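Local coordinates for ScaE cell-surface anchored scaffoldin protein (Ruminococcus flavefaciens, PDB 2ZF9) that probably binds dockerin modules through this type III cohesin module, and so anchors cellulosomal assemblies to the bacterial cell surface, at residues K78-E83 / S128-V133; E54-G59 / D123-S128. All blocks are in the same frame, centred on the assembly; numbering follows the deposited sequence.

Contact 1: K78-E83 / S128-V133; sequences KLIPDE and SFVLQV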
ATOM      1  N   LYS A  78      -8.904  -6.970  11.518  1.00 21.15           N
ATOM      2  CA  LYS A  78      -9.863  -5.870  11.581  1.00 24.12           C
ATOM      3  C   LYS A  78      -9.127  -4.535  11.528  1.00 21.14           C
ATOM      4  O   LYS A  78      -8.175  -4.342  12.287  1.00 22.58           O
ATOM      5  CB  LYS A  78     -10.632  -5.960  12.896  1.00 24.86           C
ATOM      6  CG  LYS A  78     -11.820  -5.023  13.024  1.00 33.04           C
ATOM      7  CD  LYS A  78     -12.392  -5.131  14.475  1.00 35.53           C
ATOM      8  CE  LYS A  78     -13.410  -4.028  14.798  1.00 47.89           C
ATOM      9  NZ  LYS A  78     -13.475  -3.805  16.270  1.00 50.36           N
ATOM     10  N   LEU A  79      -9.577  -3.639  10.659  1.00 19.82           N
ATOM     11  CA  LEU A  79      -9.034  -2.268  10.563  1.00 20.47           C
ATOM     12  C   LEU A  79      -9.555  -1.430  11.719  1.00 22.26           C
ATOM     13  O   LEU A  79     -10.766  -1.280  11.893  1.00 23.36           O
ATOM     14  CB  LEU A  79      -9.423  -1.614   9.238  1.00 18.45           C
ATOM     15  CG  LEU A  79      -8.884  -0.199   8.930  1.00 19.28           C
ATOM     16  CD1 LEU A  79      -7.346  -0.175   8.741  1.00 16.79           C
ATOM     17  CD2 LEU A  79      -9.554   0.307   7.679  1.00 24.77           C
ATOM     18  N   ILE A  80      -8.634  -0.864  12.484  1.00 20.52           N
ATOM     19  CA  ILE A  80      -8.987  -0.085  13.660  1.00 19.93           C
ATOM     20  C   ILE A  80      -8.873   1.450  13.423  1.00 19.74           C
ATOM     21  O   ILE A  80      -7.770   1.963  13.351  1.00 21.23           O
ATOM     22  CB  ILE A  80      -8.116  -0.491  14.848  1.00 20.20           C
ATOM     23  CG1 ILE A  80      -8.180  -2.019  15.106  1.00 20.09           C
ATOM     24  CG2 ILE A  80      -8.485   0.312  16.116  1.00 26.81           C
ATOM     25  CD1 ILE A  80      -9.633  -2.581  15.310  1.00 19.40           C
ATOM     26  N   PRO A  81     -10.014   2.163  13.293  1.00 21.04           N
ATOM     27  CA  PRO A  81      -9.913   3.606  13.059  1.00 23.98           C
ATOM     28  C   PRO A  81      -9.311   4.246  14.302  1.00 25.78           C
ATOM     29  O   PRO A  81      -9.474   3.686  15.404  1.00 25.42           O
ATOM     30  CB  PRO A  81     -11.375   4.038  12.889  1.00 24.69           C
ATOM     31  CG  PRO A  81     -12.120   2.726  12.469  1.00 24.82           C
ATOM     32  CD  PRO A  81     -11.427   1.715  13.320  1.00 23.78           C
ATOM     33  N   ASP A  82      -8.626   5.383  14.156  1.00 21.47           N
ATOM     34  CA  ASP A  82      -8.026   6.005  15.343  1.00 21.63           C
ATOM     35  C   ASP A  82      -9.053   6.800  16.129  1.00 21.03           C
ATOM     36  O   ASP A  82     -10.247   6.740  15.840  1.00 21.61           O
ATOM     37  CB  ASP A  82      -6.783   6.833  15.008  1.00 20.84           C
ATOM     38  CG  ASP A  82      -7.093   8.097  14.198  1.00 24.48           C
ATOM     39  OD1 ASP A  82      -8.271   8.543  14.146  1.00 23.84           O
ATOM     40  OD2 ASP A  82      -6.133   8.625  13.589  1.00 26.29           O
ATOM     41  N   GLU A  83      -8.584   7.535  17.132  1.00 24.75           N
ATOM     42  CA  GLU A  83      -9.466   8.235  18.058  1.00 28.66           C
ATOM     43  C   GLU A  83     -10.246   9.357  17.354  1.00 27.60           C
ATOM     44  O   GLU A  83     -11.273   9.795  17.861  1.00 26.83           O
ATOM     45  CB  GLU A  83      -8.658   8.773  19.252  1.00 31.40           C
ATOM     46  CG  GLU A  83      -7.562   9.835  18.873  1.00 38.35           C
ATOM     47  CD  GLU A  83      -6.559  10.152  20.003  1.00 44.80           C
ATOM     48  OE1 GLU A  83      -6.606   9.482  21.076  1.00 59.23           O
ATOM     49  OE2 GLU A  83      -5.725  11.088  19.811  1.00 51.72           O
ATOM     50  N   SER A 128       0.060   5.225   7.328  1.00 16.08           N
ATOM     51  CA  SER A 128       0.142   4.345   8.457  1.00 17.64           C
ATOM     52  C   SER A 128      -1.297   3.967   8.887  1.00 16.04           C
ATOM     53  O   SER A 128      -2.211   4.775   8.788  1.00 15.68           O
ATOM     54  CB  SER A 128       0.910   5.104   9.563  1.00 20.67           C
ATOM     55  OG  SER A 128       0.763   4.457  10.776  1.00 31.51           O
ATOM     56  N   PHE A 129      -1.497   2.757   9.389  1.00 16.52           N
ATOM     57  CA  PHE A 129      -2.839   2.275   9.749  1.00 17.14           C
ATOM     58  C   PHE A 129      -2.696   1.106  10.724  1.00 18.30           C
ATOM     59  O   PHE A 129      -1.602   0.557  10.889  1.00 20.60           O
ATOM     60  CB  PHE A 129      -3.667   1.854   8.493  1.00 17.61           C
ATOM     61  CG  PHE A 129      -2.966   0.830   7.594  1.00 17.04           C
ATOM     62  CD1 PHE A 129      -1.932   1.225   6.742  1.00 13.83           C
ATOM     63  CD2 PHE A 129      -3.340  -0.532   7.627  1.00 18.48           C
ATOM     64  CE1 PHE A 129      -1.305   0.295   5.896  1.00 16.58           C
ATOM     65  CE2 PHE A 129      -2.711  -1.470   6.784  1.00 15.94           C
ATOM     66  CZ  PHE A 129      -1.685  -1.048   5.931  1.00 22.37           C
ATOM     67  N   VAL A 130      -3.788   0.752  11.386  1.00 20.55           N
ATOM     68  CA  VAL A 130      -3.725  -0.251  12.456  1.00 21.30           C
ATOM     69  C   VAL A 130      -4.654  -1.418  12.113  1.00 19.36           C
ATOM     70  O   VAL A 130      -5.843  -1.197  11.846  1.00 20.36           O
ATOM     71  CB  VAL A 130      -4.158   0.369  13.836  1.00 23.20           C
ATOM     72  CG1 VAL A 130      -4.237  -0.685  14.949  1.00 19.61           C
ATOM     73  CG2 VAL A 130      -3.176   1.479  14.253  1.00 21.72           C
ATOM     74  N   LEU A 131      -4.113  -2.645  12.172  1.00 16.70           N
ATOM     75  CA  LEU A 131      -4.890  -3.853  11.973  1.00 18.05           C
ATOM     76  C   LEU A 131      -4.830  -4.654  13.251  1.00 19.70           C
ATOM     77  O   LEU A 131      -3.772  -4.773  13.869  1.00 22.31           O
ATOM     78  CB  LEU A 131      -4.340  -4.697  10.796  1.00 19.46           C
ATOM     79  CG  LEU A 131      -4.508  -4.049   9.418  1.00 15.90           C
ATOM     80  CD1 LEU A 131      -3.853  -4.892   8.333  1.00 18.91           C
ATOM     81  CD2 LEU A 131      -5.986  -3.846   9.107  1.00 22.11           C
ATOM     82  N   GLN A 132      -5.971  -5.193  13.652  1.00 19.76           N
ATOM     83  CA  GLN A 132      -6.003  -6.015  14.846  1.00 22.06           C
ATOM     84  C   GLN A 132      -6.079  -7.528  14.521  1.00 19.26           C
ATOM     85  O   GLN A 132      -6.882  -7.985  13.712  1.00 19.89           O
ATOM     86  CB  GLN A 132      -7.124  -5.560  15.793  1.00 22.04           C
ATOM     87  CG  GLN A 132      -7.173  -6.376  17.118  1.00 22.96           C
ATOM     88  CD  GLN A 132      -8.258  -5.882  18.064  1.00 29.78           C
ATOM     89  OE1 GLN A 132      -9.343  -5.506  17.627  1.00 30.79           O
ATOM     90  NE2 GLN A 132      -7.966  -5.890  19.376  1.00 34.04           N
ATOM     91  N   VAL A 133      -5.194  -8.271  15.152  1.00 21.00           N
ATOM     92  CA  VAL A 133      -5.052  -9.724  14.982  1.00 20.20           C
ATOM     93  C   VAL A 133      -6.160 -10.427  15.780  1.00 21.82           C
ATOM     94  O   VAL A 133      -6.551  -9.948  16.843  1.00 23.60           O
ATOM     95  CB  VAL A 133      -3.657 -10.112  15.499  1.00 21.52           C
ATOM     96  CG1 VAL A 133      -3.442 -11.620  15.508  1.00 20.80           C
ATOM     97  CG2 VAL A 133      -2.581  -9.413  14.659  1.00 20.71           C
TER
HETATM   98  O   HOH W   1     -11.416  -4.172  18.483  1.00 43.37           O
HETATM   99  O   HOH W   2      -6.031   2.515  11.232  1.00 19.12           O
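Leu79 and Leu131 form a non-hydrogen-bonded antiparallel pair, and their side chains lie on the same face of the sheet and cross obliquely. The branch that joins them is CD2 of Leu131, a methyl that sits 3.7 Å from CA of Leu79 and also touches its CD1. CG of Leu79 stands anti to its backbone N (chi1 -177°), and with chi2 at 67° its CD1 comes within 4.2 Å of Phe129 CD2. Phe73 of strand 66-73 touches both leucines on this inner side, so branched aliphatic residues suit the place.

Ile80, whose CB points toward the other segment, is the bump between Val130 and Gln132. Its CG1 and CD1 cross the side chain of Gln132, CG1 lying 3.8 Å from Gln132 CB, while Ile80 CB rests on CG1 of Val130. A long aliphatic arm suits this hollow. Beneath these side chains, Lys78 and Gln132 exchange two backbone hydrogen bonds, and Ile80 N gives an almost straight one (179°) to Val130 O.

Beyond this bond a water takes over the bridging, donating to Ile80 O and accepting from Val130 N, 2.9 Å from that nitrogen. A second water accepts from Lys78 NZ and donates to Gln132 OE1, 2.6 Å from that oxygen, while Gln132 NE2 bonds to Asn48 O. The chemistry therefore changes across the sheet: the leucine face is apolar and joins the interior, whereas on the face of Lys78 and Gln132 the glutamine CB packs on Ile80 and its amide is held by water and backbone.

Contact 2: E54-G59 / D123-S128; sequences ELSVEG and DGVLWS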
ATOM      1  N   GLU A  54       2.525   0.019   7.822  1.00 19.64           N
ATOM      2  CA  GLU A  54       2.930   1.130   6.943  1.00 20.42           C
ATOM      3  C   GLU A  54       2.993   0.727   5.480  1.00 21.75           C
ATOM      4  O   GLU A  54       3.557  -0.316   5.137  1.00 17.74           O
ATOM      5  CB  GLU A  54       4.311   1.672   7.353  1.00 19.85           C
ATOM      6  CG  GLU A  54       4.305   2.307   8.752  1.00 22.12           C
ATOM      7  CD  GLU A  54       5.689   2.585   9.296  1.00 24.88           C
ATOM      8  OE1 GLU A  54       6.678   1.880   8.945  1.00 23.69           O
ATOM      9  OE2 GLU A  54       5.775   3.546  10.082  1.00 32.50           O
ATOM     10  N   LEU A  55       2.419   1.570   4.625  1.00 20.21           N
ATOM     11  CA  LEU A  55       2.674   1.508   3.202  1.00 19.39           C
ATOM     12  C   LEU A  55       3.744   2.539   2.888  1.00 17.83           C
ATOM     13  O   LEU A  55       3.557   3.739   3.126  1.00 18.78           O
ATOM     14  CB  LEU A  55       1.399   1.773   2.385  1.00 17.00           C
ATOM     15  CG  LEU A  55       1.494   1.926   0.850  1.00 20.23           C
ATOM     16  CD1 LEU A  55       1.940   0.647   0.190  1.00 18.54           C
ATOM     17  CD2 LEU A  55       0.102   2.303   0.286  1.00 24.90           C
ATOM     18  N   SER A  56       4.879   2.062   2.372  1.00 15.85           N
ATOM     19  CA  SER A  56       6.022   2.939   2.054  1.00 20.30           C
ATOM     20  C   SER A  56       6.319   3.032   0.565  1.00 20.40           C
ATOM     21  O   SER A  56       5.959   2.128  -0.197  1.00 19.81           O
ATOM     22  CB  SER A  56       7.286   2.424   2.785  1.00 18.65           C
ATOM     23  OG  SER A  56       7.088   2.547   4.196  1.00 24.59           O
ATOM     24  N   VAL A  57       6.993   4.124   0.182  1.00 18.49           N
ATOM     25  CA  VAL A  57       7.420   4.401  -1.200  1.00 20.04           C
ATOM     26  C   VAL A  57       8.943   4.533  -1.221  1.00 18.73           C
ATOM     27  O   VAL A  57       9.525   5.158  -0.341  1.00 17.74           O
ATOM     28  CB  VAL A  57       6.850   5.755  -1.707  1.00 20.76           C
ATOM     29  CG1 VAL A  57       7.387   6.075  -3.104  1.00 24.40           C
ATOM     30  CG2 VAL A  57       5.325   5.753  -1.745  1.00 21.98           C
ATOM     31  N   GLU A  58       9.585   3.909  -2.197  1.00 20.79           N
ATOM     32  CA  GLU A  58      11.017   4.059  -2.384  1.00 24.27           C
ATOM     33  C   GLU A  58      11.238   4.249  -3.862  1.00 23.14           C
ATOM     34  O   GLU A  58      10.481   3.705  -4.683  1.00 21.14           O
ATOM     35  CB  GLU A  58      11.729   2.784  -1.909  1.00 25.62           C
ATOM     36  CG  GLU A  58      13.190   3.002  -1.576  1.00 40.60           C
ATOM     37  CD  GLU A  58      13.934   1.695  -1.206  1.00 40.15           C
ATOM     38  OE1 GLU A  58      13.431   0.907  -0.350  1.00 48.34           O
ATOM     39  OE2 GLU A  58      15.030   1.488  -1.775  1.00 55.78           O
ATOM     40  N   GLY A  59      12.221   5.073  -4.225  1.00 22.16           N
ATOM     41  CA  GLY A  59      12.635   5.162  -5.606  1.00 18.66           C
ATOM     42  C   GLY A  59      11.812   6.116  -6.441  1.00 19.91           C
ATOM     43  O   GLY A  59      11.959   6.117  -7.657  1.00 20.83           O
ATOM     44  N   ASP A 123       9.950   9.767  -0.823  1.00 19.69           N
ATOM     45  CA  ASP A 123      10.086   8.409  -0.374  1.00 19.89           C
ATOM     46  C   ASP A 123       9.792   8.368   1.125  1.00 19.71           C
ATOM     47  O   ASP A 123       9.767   9.414   1.786  1.00 19.01           O
ATOM     48  CB  ASP A 123      11.514   7.947  -0.631  1.00 18.85           C
ATOM     49  CG  ASP A 123      11.759   7.591  -2.076  1.00 23.44           C
ATOM     50  OD1 ASP A 123      10.809   7.587  -2.910  1.00 20.97           O
ATOM     51  OD2 ASP A 123      12.936   7.309  -2.387  1.00 31.00           O
ATOM     52  N   GLY A 124       9.585   7.171   1.655  1.00 18.04           N
ATOM     53  CA  GLY A 124       9.295   7.007   3.072  1.00 20.03           C
ATOM     54  C   GLY A 124       7.878   6.490   3.287  1.00 19.36           C
ATOM     55  O   GLY A 124       7.247   5.950   2.359  1.00 18.41           O
ATOM     56  N   VAL A 125       7.359   6.663   4.493  1.00 19.77           N
ATOM     57  CA  VAL A 125       6.011   6.155   4.818  1.00 17.14           C
ATOM     58  C   VAL A 125       4.917   7.054   4.196  1.00 21.17           C
ATOM     59  O   VAL A 125       4.817   8.256   4.509  1.00 18.90           O
ATOM     60  CB  VAL A 125       5.772   6.088   6.356  1.00 18.58           C
ATOM     61  CG1 VAL A 125       4.315   5.692   6.675  1.00 19.44           C
ATOM     62  CG2 VAL A 125       6.700   5.073   6.994  1.00 21.12           C
ATOM     63  N   LEU A 126       4.089   6.465   3.332  1.00 18.01           N
ATOM     64  CA  LEU A 126       2.993   7.191   2.731  1.00 16.87           C
ATOM     65  C   LEU A 126       1.760   7.159   3.647  1.00 19.92           C
ATOM     66  O   LEU A 126       1.111   8.213   3.898  1.00 18.40           O
ATOM     67  CB  LEU A 126       2.697   6.616   1.330  1.00 17.51           C
ATOM     68  CG  LEU A 126       1.850   7.435   0.360  1.00 22.61           C
ATOM     69  CD1 LEU A 126       2.635   8.621  -0.134  1.00 15.65           C
ATOM     70  CD2 LEU A 126       1.328   6.563  -0.838  1.00 20.45           C
ATOM     71  N   TRP A 127       1.414   5.958   4.142  1.00 16.64           N
ATOM     72  CA  TRP A 127       0.247   5.821   5.014  1.00 16.09           C
ATOM     73  C   TRP A 127       0.571   4.888   6.147  1.00 17.29           C
ATOM     74  O   TRP A 127       1.301   3.900   5.965  1.00 17.83           O
ATOM     75  CB  TRP A 127      -0.956   5.267   4.257  1.00 16.19           C
ATOM     76  CG  TRP A 127      -1.479   6.180   3.264  1.00 19.77           C
ATOM     77  CD1 TRP A 127      -1.246   6.151   1.897  1.00 15.10           C
ATOM     78  CD2 TRP A 127      -2.371   7.272   3.503  1.00 21.42           C
ATOM     79  NE1 TRP A 127      -1.909   7.191   1.300  1.00 18.38           N
ATOM     80  CE2 TRP A 127      -2.613   7.888   2.257  1.00 19.23           C
ATOM     81  CE3 TRP A 127      -2.984   7.798   4.659  1.00 14.79           C
ATOM     82  CZ2 TRP A 127      -3.463   9.007   2.117  1.00 17.18           C
ATOM     83  CZ3 TRP A 127      -3.822   8.907   4.520  1.00 19.29           C
ATOM     84  CH2 TRP A 127      -4.060   9.492   3.255  1.00 18.48           C
ATOM     85  N   SER A 128       0.060   5.225   7.328  1.00 16.08           N
ATOM     86  CA  SER A 128       0.142   4.345   8.457  1.00 17.64           C
ATOM     87  C   SER A 128      -1.297   3.967   8.887  1.00 16.04           C
ATOM     88  O   SER A 128      -2.211   4.775   8.788  1.00 15.68           O
ATOM     89  CB  SER A 128       0.910   5.104   9.563  1.00 20.67           C
ATOM     90  OG  SER A 128       0.763   4.457  10.776  1.00 31.51           O
TER
HETATM   91  O   HOH W   3       3.916   4.975  11.216  1.00 30.62           O
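Asp123 lies across from the end of strand 50-58, and its side chain binds the backbone there. Its CB is 3.4 Å from Val57 O. A chi1 of -78° sets CG anti to its own carbonyl carbon, 3.6 Å from Glu58 CA. Of the two oxygens, OD1 touches Val57 CG1, and OD2 accepts from Gly59 N at 3.0 Å, the donor lying above the carboxylate plane. OD1 also accepts from Ala60 N, so one short acid serves two successive amides where the strand gives out. An alanine here would probably leave the amides of Gly59 and Ala60 without these acceptors and let the turn drift. Gly59 suits the turn by its positive phi of 85°.

Farther along, Glu54 crosses Val125 at about a right angle, its CD 3.5 Å from Val125 CG2. The acid end remains hydrated: a water donates to Glu54 OE2 and makes a weak bond with Ser128 OG. On the opposite face Val57 CG2 meets Leu126 CB, and Leu55 CD2 approaches the indole of Trp127 obliquely, apolar groups suited to the buried side.

Leu55 O accepts from both Leu126 N, at 2.8 Å, and Trp127 N, at 3.2 Å. Two residues thus stand opposite one, the classic beta bulge, here set in an antiparallel strand pair of the cohesin fold.

In the fold
Both contacts use strand 124-132, whose two halves meet at the shared Ser128. Strand 50-58 pairs with it in contact 2, while the short strand 78-79 pairs with it in contact 1; the centres of the two contacts lie about 17 Å apart. Contact 2 is nearer the middle of the chain and has the longer pairing, irregular at its bulge and closed at one end by an acid. Contact 1 lies farther out, with a brief pairing that gives way to water. In each, some apolar side chains reach strand 66-73, while Trp127 lies on strand 99-106; Lys78 and Glu54 are on the other face. Phe129 joins the two, its CE1 4.1 Å from Leu55 N.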